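Local coordinates for lipoprotein (Paraburkholderia phytofirmans, PDB 5T11) that guides export of the Pel polysaccharide across the outer membrane as PelC, an oligomeric periplasmic lipoprotein that assembles here into a dodecamer, at the interface of chains A and B. Coordinates in Å, arbitrary orientation; residue numbers count along the deposited sequence, not the author numbering. Chains: chain A/B, Uncharacterized protein.

Contact 1: the interface of chains A and B. Residues chain A 98, 110-112, 132, 134; chain B 101, 140-143.
A:Glu98 and B:Tyr101 point at one another tip to tip across this subunit joint of PelC, an LpoB-family lipoprotein. With CG anti to the backbone N (chi1 -179°) and the chain extended beyond it, the glutamate carries its carboxylate to the N-terminal end of helix 141-152 of chain B. A:Glu98 OE2 accepts from the phenol hydroxyl of B:Tyr101, OH, at 2.6 Å, on the syn side but tilted out of the carboxylate plane; carboxylate and ring planes are 30° apart. The other oxygen, OE1, accepts twice. The backbone N of B:Ser142 meets A:Glu98 OE1 from above the carboxylate plane at 2.8 Å, in a nearly straight bond. The B:Ser142 hydroxyl OG reaches the anti lone pair of A:Glu98 OE1 at 2.9 Å, having been set between the backbone N and carbonyl carbon (chi1 59°). The B:Tyr101 OH is itself fixed by the backbone N of B:Leu141 at 2.9 Å. The helix N-terminus may favour a negative charge on A:Glu98. Alongside, the hydroxyls of A:Thr132 and B:Ser143 share a hydrogen bond, OG1 to OG 2.6 Å, whose direction is not settled. The threonine methyl CG2 rests near B:Ser142 CB. A water spans A:Thr134 OG1 and B:Gly140 N, while A:Val110 aims CG2 at the tyrosine hydroxyl.

Contact 2: the interface of chains A and B. Residues chain A 28-29, 95, 97; chain B 33-34, 37-38, 41-42.
A:Tyr29 lies against the first turns of helix 35-49 of chain B, its side chain crossing those of B:Asp34 and B:His37 at about a right angle. A:Tyr29 CB sits beside the hydroxyl OG of B:Ser38 and, at 3.7 Å, the methylene CB of B:Asp34. CG faces B:Ser38 OG and B:Asp34 CB. Further out, CD1 faces B:Asp34 CB and CG, while A:Tyr29 CD2 passes B:Ser38, 3.8 Å from its CA. CE1 and CZ run over B:His37 CB, which lies on one ring face, 3.7 Å from the A:Tyr29 ring centroid and offset toward the rim in a CH-pi contact. At the ring edge, in plane, A:Tyr29 CE2 meets B:Ser41 OG at 3.6 Å. A:Tyr29 OH, the phenol hydroxyl, lies 3.0 Å from a water that also contacts B:His37 O and B:Ser41 OG. A second water joins the backbone A:Tyr29 O to B:Pro33 O, and a third joins it to B:Ser38 OG; here no polar atoms bond directly across. B:His37 ND1 hydrogen-bonds B:Asp34 OD1 at 3.3 Å; the oxygen lies in the imidazole plane but is itself met on its anti side, well out of the carboxylate plane, which helps fix the histidine's rotation. A:Glu97, bent at chi2 (82°), lays CG against B:Ser38 CB at 3.7 Å and near B:Ile42 CD1. The tyrosine seats one PelC subunit on its neighbour's helix and probably helps hold the dodecamer together through ring contacts and bridging water.

Contact 3: the interface of chains A and B. Residues chain A 116, 125, 128; chain B 45, 48, 53, 55.
A:Val125 packs its two methyls against the guanidinium of B:Arg48, at a strand-to-helix contact between neighbouring subunits of PelC, of the LpoB family. The two side chains cross at about a right angle. A:Val125 CG1 lies over one guanidinium face, toward the rim, 3.7 Å from B:Arg48 NE; A:Val125 CG2 approaches B:Arg48 NH2 at 3.5 Å. The methylene CD of B:Arg48 meets the hydroxyl OG of A:Ser128 at 3.3 Å. A:Ser128 CB also turns to the amide of B:Asn45, 3.4 Å from OD1. A:Ser128 OG, set between the backbone N and carbonyl carbon (chi1 60°), contacts a water at 2.6 Å, which in turn lies 2.8 Å from the backbone O of B:Asn45. This bridge carries the polar link, since in this patch no nitrogen or oxygen of chain A is within bonding distance of chain B. A:Glu116, bent at chi2 (85°), brings its methylene CG within 3.7 Å of B:Arg48 NH1. A:Glu116 OE2 remains 4.6 Å from B:Arg48 NH1, close enough for possible attraction but not a salt bridge. The extended chain from CG to NE leads B:Arg48 from the end of helix 35-49, past A:Ser128 OG, across to strand 55-57. There NH2 donates to B:Val55 O in a bent bond, the donor above the carbonyl plane and the oxygen tilted from the guanidinium plane, that helps hold the group against A:Val125. The guanidinium edge faces B:Asn45 CG, while B:Ala53 borders A:Val125.

Contact 1: the interface of chains A and B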
ATOM      1  N   GLU A  98     -14.517   2.578 -26.838  1.00 31.22           N
ATOM      2  CA  GLU A  98     -13.851   1.590 -26.009  1.00 33.52           C
ATOM      3  C   GLU A  98     -12.569   1.183 -26.709  1.00 30.10           C
ATOM      4  O   GLU A  98     -12.550   1.014 -27.929  1.00 30.48           O
ATOM      5  CB  GLU A  98     -14.743   0.367 -25.733  1.00 26.64           C
ATOM      6  CG  GLU A  98     -14.052  -0.656 -24.841  1.00 35.78           C
ATOM      7  CD  GLU A  98     -15.037  -1.624 -24.121  1.00 43.72           C
ATOM      8  OE1 GLU A  98     -15.984  -2.170 -24.760  1.00 37.32           O
ATOM      9  OE2 GLU A  98     -14.840  -1.834 -22.902  1.00 38.64           O
ATOM     10  N   VAL A 110     -10.874  -5.151 -26.118  1.00 38.27           N
ATOM     11  CA  VAL A 110     -12.202  -4.743 -26.566  1.00 31.85           C
ATOM     12  C   VAL A 110     -12.110  -3.377 -27.247  1.00 33.83           C
ATOM     13  O   VAL A 110     -11.424  -2.470 -26.765  1.00 38.37           O
ATOM     14  CB  VAL A 110     -13.205  -4.705 -25.393  1.00 44.11           C
ATOM     15  CG1 VAL A 110     -13.523  -6.129 -24.918  1.00 44.57           C
ATOM     16  CG2 VAL A 110     -12.625  -3.910 -24.239  1.00 49.80           C
ATOM     17  N   VAL A 111     -12.809  -3.220 -28.368  1.00 30.59           N
ATOM     18  CA  VAL A 111     -12.753  -1.980 -29.141  1.00 29.10           C
ATOM     19  C   VAL A 111     -14.170  -1.585 -29.535  1.00 39.43           C
ATOM     20  O   VAL A 111     -14.962  -2.435 -29.966  1.00 37.10           O
ATOM     21  CB  VAL A 111     -11.864  -2.142 -30.398  1.00 33.79           C
ATOM     22  CG1 VAL A 111     -11.771  -0.824 -31.207  1.00 27.47           C
ATOM     23  CG2 VAL A 111     -10.453  -2.641 -30.020  1.00 36.35           C
ATOM     24  N   GLY A 112     -14.493  -0.301 -29.379  1.00 35.24           N
ATOM     25  CA  GLY A 112     -15.719   0.249 -29.944  1.00 41.55           C
ATOM     26  C   GLY A 112     -15.486   1.612 -30.578  1.00 43.58           C
ATOM     27  O   GLY A 112     -14.891   2.492 -29.938  1.00 32.48           O
ATOM     28  N   THR A 132     -18.039  -2.749 -33.052  1.00 30.97           N
ATOM     29  CA  THR A 132     -17.451  -3.186 -31.794  1.00 37.60           C
ATOM     30  C   THR A 132     -16.850  -4.565 -32.013  1.00 36.61           C
ATOM     31  O   THR A 132     -17.334  -5.344 -32.841  1.00 35.31           O
ATOM     32  CB  THR A 132     -18.483  -3.242 -30.645  1.00 39.66           C
ATOM     33  OG1 THR A 132     -19.449  -4.263 -30.923  1.00 38.78           O
ATOM     34  CG2 THR A 132     -19.216  -1.907 -30.482  1.00 37.94           C
ATOM     35  N   THR A 134     -14.748  -7.798 -29.542  1.00 36.87           N
ATOM     36  CA  THR A 134     -14.065  -8.347 -28.376  1.00 44.15           C
ATOM     37  C   THR A 134     -13.131  -9.445 -28.862  1.00 46.93           C
ATOM     38  O   THR A 134     -13.575 -10.392 -29.518  1.00 49.07           O
ATOM     39  CB  THR A 134     -15.066  -8.902 -27.351  1.00 50.49           C
ATOM     40  OG1 THR A 134     -15.922  -7.846 -26.894  1.00 55.22           O
ATOM     41  CG2 THR A 134     -14.340  -9.534 -26.132  1.00 47.21           C
TER
ATOM     42  N   TYR B 101     -17.949  -2.237 -16.334  1.00 28.89           N
ATOM     43  CA  TYR B 101     -17.821  -3.654 -16.008  1.00 29.61           C
ATOM     44  C   TYR B 101     -18.025  -3.793 -14.511  1.00 39.33           C
ATOM     45  O   TYR B 101     -17.554  -2.958 -13.731  1.00 32.64           O
ATOM     46  CB  TYR B 101     -16.457  -4.234 -16.408  1.00 30.43           C
ATOM     47  CG  TYR B 101     -16.186  -4.216 -17.904  1.00 35.08           C
ATOM     48  CD1 TYR B 101     -16.656  -5.241 -18.724  1.00 35.89           C
ATOM     49  CD2 TYR B 101     -15.469  -3.168 -18.503  1.00 34.45           C
ATOM     50  CE1 TYR B 101     -16.427  -5.240 -20.097  1.00 35.23           C
ATOM     51  CE2 TYR B 101     -15.233  -3.158 -19.896  1.00 28.11           C
ATOM     52  CZ  TYR B 101     -15.722  -4.202 -20.681  1.00 32.87           C
ATOM     53  OH  TYR B 101     -15.517  -4.226 -22.050  1.00 33.94           O
ATOM     54  N   GLY B 140     -18.145  -7.463 -24.409  1.00 46.59           N
ATOM     55  CA  GLY B 140     -17.572  -6.132 -24.362  1.00 36.00           C
ATOM     56  C   GLY B 140     -18.618  -5.112 -23.962  1.00 36.16           C
ATOM     57  O   GLY B 140     -19.772  -5.173 -24.400  1.00 36.57           O
ATOM     58  N   LEU B 141     -18.206  -4.176 -23.105  1.00 29.53           N
ATOM     59  CA  LEU B 141     -19.101  -3.096 -22.709  1.00 28.98           C
ATOM     60  C   LEU B 141     -19.653  -2.360 -23.932  1.00 43.24           C
ATOM     61  O   LEU B 141     -20.866  -2.146 -24.047  1.00 35.61           O
ATOM     62  CB  LEU B 141     -18.352  -2.140 -21.781  1.00 28.52           C
ATOM     63  CG  LEU B 141     -19.068  -0.888 -21.280  1.00 38.21           C
ATOM     64  CD1 LEU B 141     -20.431  -1.241 -20.695  1.00 33.86           C
ATOM     65  CD2 LEU B 141     -18.206  -0.196 -20.236  1.00 33.88           C
ATOM     66  N   SER B 142     -18.780  -1.960 -24.862  1.00 33.78           N
ATOM     67  CA  SER B 142     -19.307  -1.231 -26.014  1.00 36.27           C
ATOM     68  C   SER B 142     -20.224  -2.104 -26.879  1.00 36.21           C
ATOM     69  O   SER B 142     -21.198  -1.592 -27.434  1.00 37.98           O
ATOM     70  CB  SER B 142     -18.167  -0.625 -26.848  1.00 33.61           C
ATOM     71  OG  SER B 142     -17.260  -1.615 -27.317  1.00 40.35           O
ATOM     72  N   SER B 143     -19.950  -3.409 -27.007  1.00 34.47           N
ATOM     73  CA  SER B 143     -20.890  -4.270 -27.726  1.00 41.20           C
ATOM     74  C   SER B 143     -22.258  -4.272 -27.051  1.00 42.51           C
ATOM     75  O   SER B 143     -23.294  -4.144 -27.715  1.00 37.58           O
ATOM     76  CB  SER B 143     -20.353  -5.697 -27.827  1.00 43.15           C
ATOM     77  OG  SER B 143     -19.336  -5.797 -28.807  1.00 57.72           O
TER
HETATM   78  O   HOH W   1     -19.023  -8.588 -26.759  1.00 59.26           O

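Contact 2: the interface of chains A and B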
ATOM      1  N   ASN A  28     -11.873  10.789 -28.264  1.00 34.59           N
ATOM      2  CA  ASN A  28     -11.432   9.697 -27.399  1.00 38.55           C
ATOM      3  C   ASN A  28     -12.310   9.710 -26.154  1.00 32.61           C
ATOM      4  O   ASN A  28     -12.166  10.590 -25.302  1.00 37.17           O
ATOM      5  CB  ASN A  28      -9.948   9.832 -27.029  1.00 38.78           C
ATOM      6  CG  ASN A  28      -9.461   8.691 -26.134  1.00 42.85           C
ATOM      7  OD1 ASN A  28     -10.175   7.701 -25.925  1.00 39.29           O
ATOM      8  ND2 ASN A  28      -8.242   8.815 -25.620  1.00 34.29           N
ATOM      9  N   TYR A  29     -13.250   8.774 -26.069  1.00 32.14           N
ATOM     10  CA  TYR A  29     -14.101   8.663 -24.892  1.00 36.79           C
ATOM     11  C   TYR A  29     -13.632   7.577 -23.936  1.00 37.56           C
ATOM     12  O   TYR A  29     -14.417   7.117 -23.101  1.00 42.15           O
ATOM     13  CB  TYR A  29     -15.553   8.427 -25.315  1.00 33.29           C
ATOM     14  CG  TYR A  29     -16.098   9.580 -26.134  1.00 40.37           C
ATOM     15  CD1 TYR A  29     -15.619  10.876 -25.947  1.00 31.67           C
ATOM     16  CD2 TYR A  29     -17.074   9.374 -27.104  1.00 41.50           C
ATOM     17  CE1 TYR A  29     -16.100  11.929 -26.686  1.00 36.11           C
ATOM     18  CE2 TYR A  29     -17.558  10.421 -27.851  1.00 41.21           C
ATOM     19  CZ  TYR A  29     -17.071  11.693 -27.643  1.00 40.03           C
ATOM     20  OH  TYR A  29     -17.558  12.734 -28.392  1.00 43.41           O
ATOM     21  N   ALA A  95     -15.572   8.606 -33.240  1.00 32.80           N
ATOM     22  CA  ALA A  95     -15.255   8.595 -31.814  1.00 35.93           C
ATOM     23  C   ALA A  95     -14.902   7.186 -31.380  1.00 32.77           C
ATOM     24  O   ALA A  95     -15.457   6.216 -31.898  1.00 32.59           O
ATOM     25  CB  ALA A  95     -16.430   9.118 -30.973  1.00 36.41           C
ATOM     26  N   GLU A  97     -15.300   4.685 -28.440  1.00 29.38           N
ATOM     27  CA  GLU A  97     -16.051   4.444 -27.215  1.00 33.43           C
ATOM     28  C   GLU A  97     -15.371   3.439 -26.296  1.00 37.25           C
ATOM     29  O   GLU A  97     -15.622   3.449 -25.082  1.00 35.89           O
ATOM     30  CB  GLU A  97     -17.466   3.948 -27.542  1.00 32.82           C
ATOM     31  CG  GLU A  97     -18.355   5.004 -28.217  1.00 36.51           C
ATOM     32  CD  GLU A  97     -18.096   5.106 -29.723  1.00 44.15           C
ATOM     33  OE1 GLU A  97     -17.651   4.095 -30.329  1.00 39.25           O
ATOM     34  OE2 GLU A  97     -18.326   6.200 -30.288  1.00 41.90           O
TER
ATOM     35  N   PRO B  33     -15.904   7.999 -17.168  1.00 35.45           N
ATOM     36  CA  PRO B  33     -15.817   9.281 -17.876  1.00 34.49           C
ATOM     37  C   PRO B  33     -16.318   9.153 -19.306  1.00 32.06           C
ATOM     38  O   PRO B  33     -16.079   8.148 -19.975  1.00 40.31           O
ATOM     39  CB  PRO B  33     -14.319   9.619 -17.840  1.00 39.27           C
ATOM     40  CG  PRO B  33     -13.744   8.806 -16.668  1.00 36.64           C
ATOM     41  CD  PRO B  33     -14.605   7.545 -16.632  1.00 32.24           C
ATOM     42  N   ASP B  34     -17.045  10.178 -19.755  1.00 44.54           N
ATOM     43  CA  ASP B  34     -17.508  10.343 -21.138  1.00 42.44           C
ATOM     44  C   ASP B  34     -18.578   9.348 -21.549  1.00 42.65           C
ATOM     45  O   ASP B  34     -18.892   9.259 -22.743  1.00 45.08           O
ATOM     46  CB  ASP B  34     -16.352  10.248 -22.148  1.00 35.83           C
ATOM     47  CG  ASP B  34     -15.397  11.412 -22.061  1.00 46.12           C
ATOM     48  OD1 ASP B  34     -15.855  12.570 -21.930  1.00 47.58           O
ATOM     49  OD2 ASP B  34     -14.179  11.169 -22.142  1.00 53.06           O
ATOM     50  N   HIS B  37     -21.218  10.952 -23.576  1.00 34.18           N
ATOM     51  CA  HIS B  37     -20.790  11.302 -24.934  1.00 42.54           C
ATOM     52  C   HIS B  37     -20.730  10.067 -25.826  1.00 39.01           C
ATOM     53  O   HIS B  37     -21.072  10.135 -27.015  1.00 40.37           O
ATOM     54  CB  HIS B  37     -19.438  12.018 -24.892  1.00 40.62           C
ATOM     55  CG  HIS B  37     -19.495  13.355 -24.217  1.00 47.38           C
ATOM     56  ND1 HIS B  37     -18.571  13.760 -23.275  1.00 48.28           N
ATOM     57  CD2 HIS B  37     -20.377  14.376 -24.341  1.00 45.08           C
ATOM     58  CE1 HIS B  37     -18.882  14.972 -22.849  1.00 51.96           C
ATOM     59  NE2 HIS B  37     -19.975  15.368 -23.478  1.00 53.52           N
ATOM     60  N   SER B  38     -20.305   8.932 -25.262  1.00 33.99           N
ATOM     61  CA  SER B  38     -20.346   7.679 -26.007  1.00 40.43           C
ATOM     62  C   SER B  38     -21.768   7.326 -26.383  1.00 33.48           C
ATOM     63  O   SER B  38     -22.022   6.887 -27.510  1.00 42.96           O
ATOM     64  CB  SER B  38     -19.723   6.535 -25.194  1.00 33.96           C
ATOM     65  OG  SER B  38     -18.331   6.764 -25.056  1.00 34.84           O
ATOM     66  N   SER B  41     -22.919   9.496 -29.360  1.00 36.13           N
ATOM     67  CA  SER B  41     -22.374   9.059 -30.643  1.00 42.26           C
ATOM     68  C   SER B  41     -23.053   7.788 -31.128  1.00 37.38           C
ATOM     69  O   SER B  41     -23.438   7.682 -32.299  1.00 38.76           O
ATOM     70  CB  SER B  41     -20.863   8.833 -30.534  1.00 44.42           C
ATOM     71  OG  SER B  41     -20.206  10.055 -30.280  1.00 53.68           O
ATOM     72  N   ILE B  42     -23.175   6.793 -30.247  1.00 36.13           N
ATOM     73  CA  ILE B  42     -23.857   5.563 -30.637  1.00 36.44           C
ATOM     74  C   ILE B  42     -25.299   5.872 -31.018  1.00 36.39           C
ATOM     75  O   ILE B  42     -25.807   5.377 -32.033  1.00 40.30           O
ATOM     76  CB  ILE B  42     -23.773   4.511 -29.512  1.00 35.70           C
ATOM     77  CG1 ILE B  42     -22.331   4.064 -29.302  1.00 36.34           C
ATOM     78  CG2 ILE B  42     -24.649   3.286 -29.855  1.00 36.55           C
ATOM     79  CD1 ILE B  42     -22.075   3.392 -27.911  1.00 35.96           C
TER
HETATM   80  O   HOH W   2     -13.948   6.765 -20.204  1.00 44.42           O
HETATM   81  O   HOH W   3     -20.419  12.307 -29.181  1.00 45.99           O
HETATM   82  O   HOH W   4     -17.111   5.425 -22.804  1.00 52.33           O

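Contact 3: the interface of chains A and B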
ATOM      1  N   GLU A 116     -18.299   8.844 -39.011  1.00 42.37           N
ATOM      2  CA  GLU A 116     -19.225   9.574 -39.876  1.00 45.81           C
ATOM      3  C   GLU A 116     -18.460  10.129 -41.068  1.00 44.64           C
ATOM      4  O   GLU A 116     -17.320  10.573 -40.920  1.00 38.40           O
ATOM      5  CB  GLU A 116     -19.926  10.740 -39.151  1.00 48.98           C
ATOM      6  CG  GLU A 116     -20.674  10.375 -37.882  1.00 64.25           C
ATOM      7  CD  GLU A 116     -19.757  10.342 -36.662  1.00 78.48           C
ATOM      8  OE1 GLU A 116     -18.691  11.007 -36.698  1.00 78.41           O
ATOM      9  OE2 GLU A 116     -20.096   9.644 -35.677  1.00 81.30           O
ATOM     10  N   VAL A 125     -23.937  14.518 -43.132  1.00 67.12           N
ATOM     11  CA  VAL A 125     -23.439  13.154 -43.012  1.00 56.45           C
ATOM     12  C   VAL A 125     -24.030  12.324 -44.146  1.00 57.26           C
ATOM     13  O   VAL A 125     -25.252  12.194 -44.275  1.00 56.94           O
ATOM     14  CB  VAL A 125     -23.793  12.562 -41.644  1.00 57.50           C
ATOM     15  CG1 VAL A 125     -23.041  11.245 -41.414  1.00 54.75           C
ATOM     16  CG2 VAL A 125     -23.481  13.564 -40.549  1.00 62.32           C
ATOM     17  N   SER A 128     -22.426   6.675 -42.246  1.00 38.96           N
ATOM     18  CA  SER A 128     -21.954   6.520 -40.876  1.00 45.05           C
ATOM     19  C   SER A 128     -22.022   5.048 -40.497  1.00 46.57           C
ATOM     20  O   SER A 128     -22.777   4.267 -41.088  1.00 49.71           O
ATOM     21  CB  SER A 128     -22.770   7.378 -39.908  1.00 44.69           C
ATOM     22  OG  SER A 128     -24.139   7.013 -39.938  1.00 45.51           O
TER
ATOM     23  N   ASN B  45     -25.632   7.541 -34.526  1.00 41.36           N
ATOM     24  CA  ASN B  45     -25.465   6.586 -35.619  1.00 44.96           C
ATOM     25  C   ASN B  45     -26.654   5.628 -35.709  1.00 44.24           C
ATOM     26  O   ASN B  45     -27.068   5.255 -36.812  1.00 45.08           O
ATOM     27  CB  ASN B  45     -24.153   5.817 -35.470  1.00 43.50           C
ATOM     28  CG  ASN B  45     -22.975   6.525 -36.153  1.00 64.61           C
ATOM     29  OD1 ASN B  45     -23.055   7.711 -36.498  1.00 58.78           O
ATOM     30  ND2 ASN B  45     -21.879   5.791 -36.360  1.00 46.72           N
ATOM     31  N   ARG B  48     -29.459   7.220 -37.451  1.00 50.99           N
ATOM     32  CA  ARG B  48     -29.126   7.257 -38.873  1.00 56.20           C
ATOM     33  C   ARG B  48     -29.272   5.884 -39.509  1.00 54.15           C
ATOM     34  O   ARG B  48     -29.790   5.766 -40.625  1.00 53.02           O
ATOM     35  CB  ARG B  48     -27.703   7.767 -39.085  1.00 54.64           C
ATOM     36  CG  ARG B  48     -27.540   9.252 -38.958  1.00 54.35           C
ATOM     37  CD  ARG B  48     -26.133   9.643 -39.386  1.00 65.14           C
ATOM     38  NE  ARG B  48     -25.759  10.941 -38.850  1.00 65.49           N
ATOM     39  CZ  ARG B  48     -24.919  11.120 -37.844  1.00 58.74           C
ATOM     40  NH1 ARG B  48     -24.336  10.074 -37.274  1.00 62.65           N
ATOM     41  NH2 ARG B  48     -24.649  12.354 -37.431  1.00 58.95           N
ATOM     42  N   ALA B  53     -32.253  10.811 -42.032  1.00 59.46           N
ATOM     43  CA  ALA B  53     -31.150  11.314 -42.852  1.00 60.74           C
ATOM     44  C   ALA B  53     -30.305  12.353 -42.114  1.00 61.96           C
ATOM     45  O   ALA B  53     -29.082  12.208 -42.011  1.00 69.52           O
ATOM     46  CB  ALA B  53     -31.694  11.894 -44.169  1.00 65.47           C
ATOM     47  N   VAL B  55     -29.184  13.935 -38.877  1.00 53.19           N
ATOM     48  CA  VAL B  55     -29.034  13.764 -37.434  1.00 51.27           C
ATOM     49  C   VAL B  55     -27.711  14.398 -37.022  1.00 48.37           C
ATOM     50  O   VAL B  55     -26.666  14.065 -37.589  1.00 47.31           O
ATOM     51  CB  VAL B  55     -29.049  12.279 -37.025  1.00 52.56           C
ATOM     52  CG1 VAL B  55     -28.862  12.150 -35.531  1.00 46.07           C
ATOM     53  CG2 VAL B  55     -30.341  11.600 -37.478  1.00 48.06           C
TER
HETATM   54  O   HOH W   5     -24.923   4.868 -38.596  1.00 45.15           O

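The three contacts run in order along one A–B joint: C-alpha centres are about 12 Å apart for contacts 1 and 2, 16 Å for contacts 2 and 3, and 21 Å for contacts 1 and 3. Helix 35-49 of chain B links contact 2 to contact 3, whereas strands 109-119 and 125-134 of chain A serve both contact 1 and contact 3. A:Glu97 and A:Glu98 are adjacent, tying contact 1 to contact 2. Direct hydrogen bonds at contact 1 give way to water-bridged packing in the others. The two chains offer different surfaces to each other, as suits head-to-tail assembly of the dodecamer.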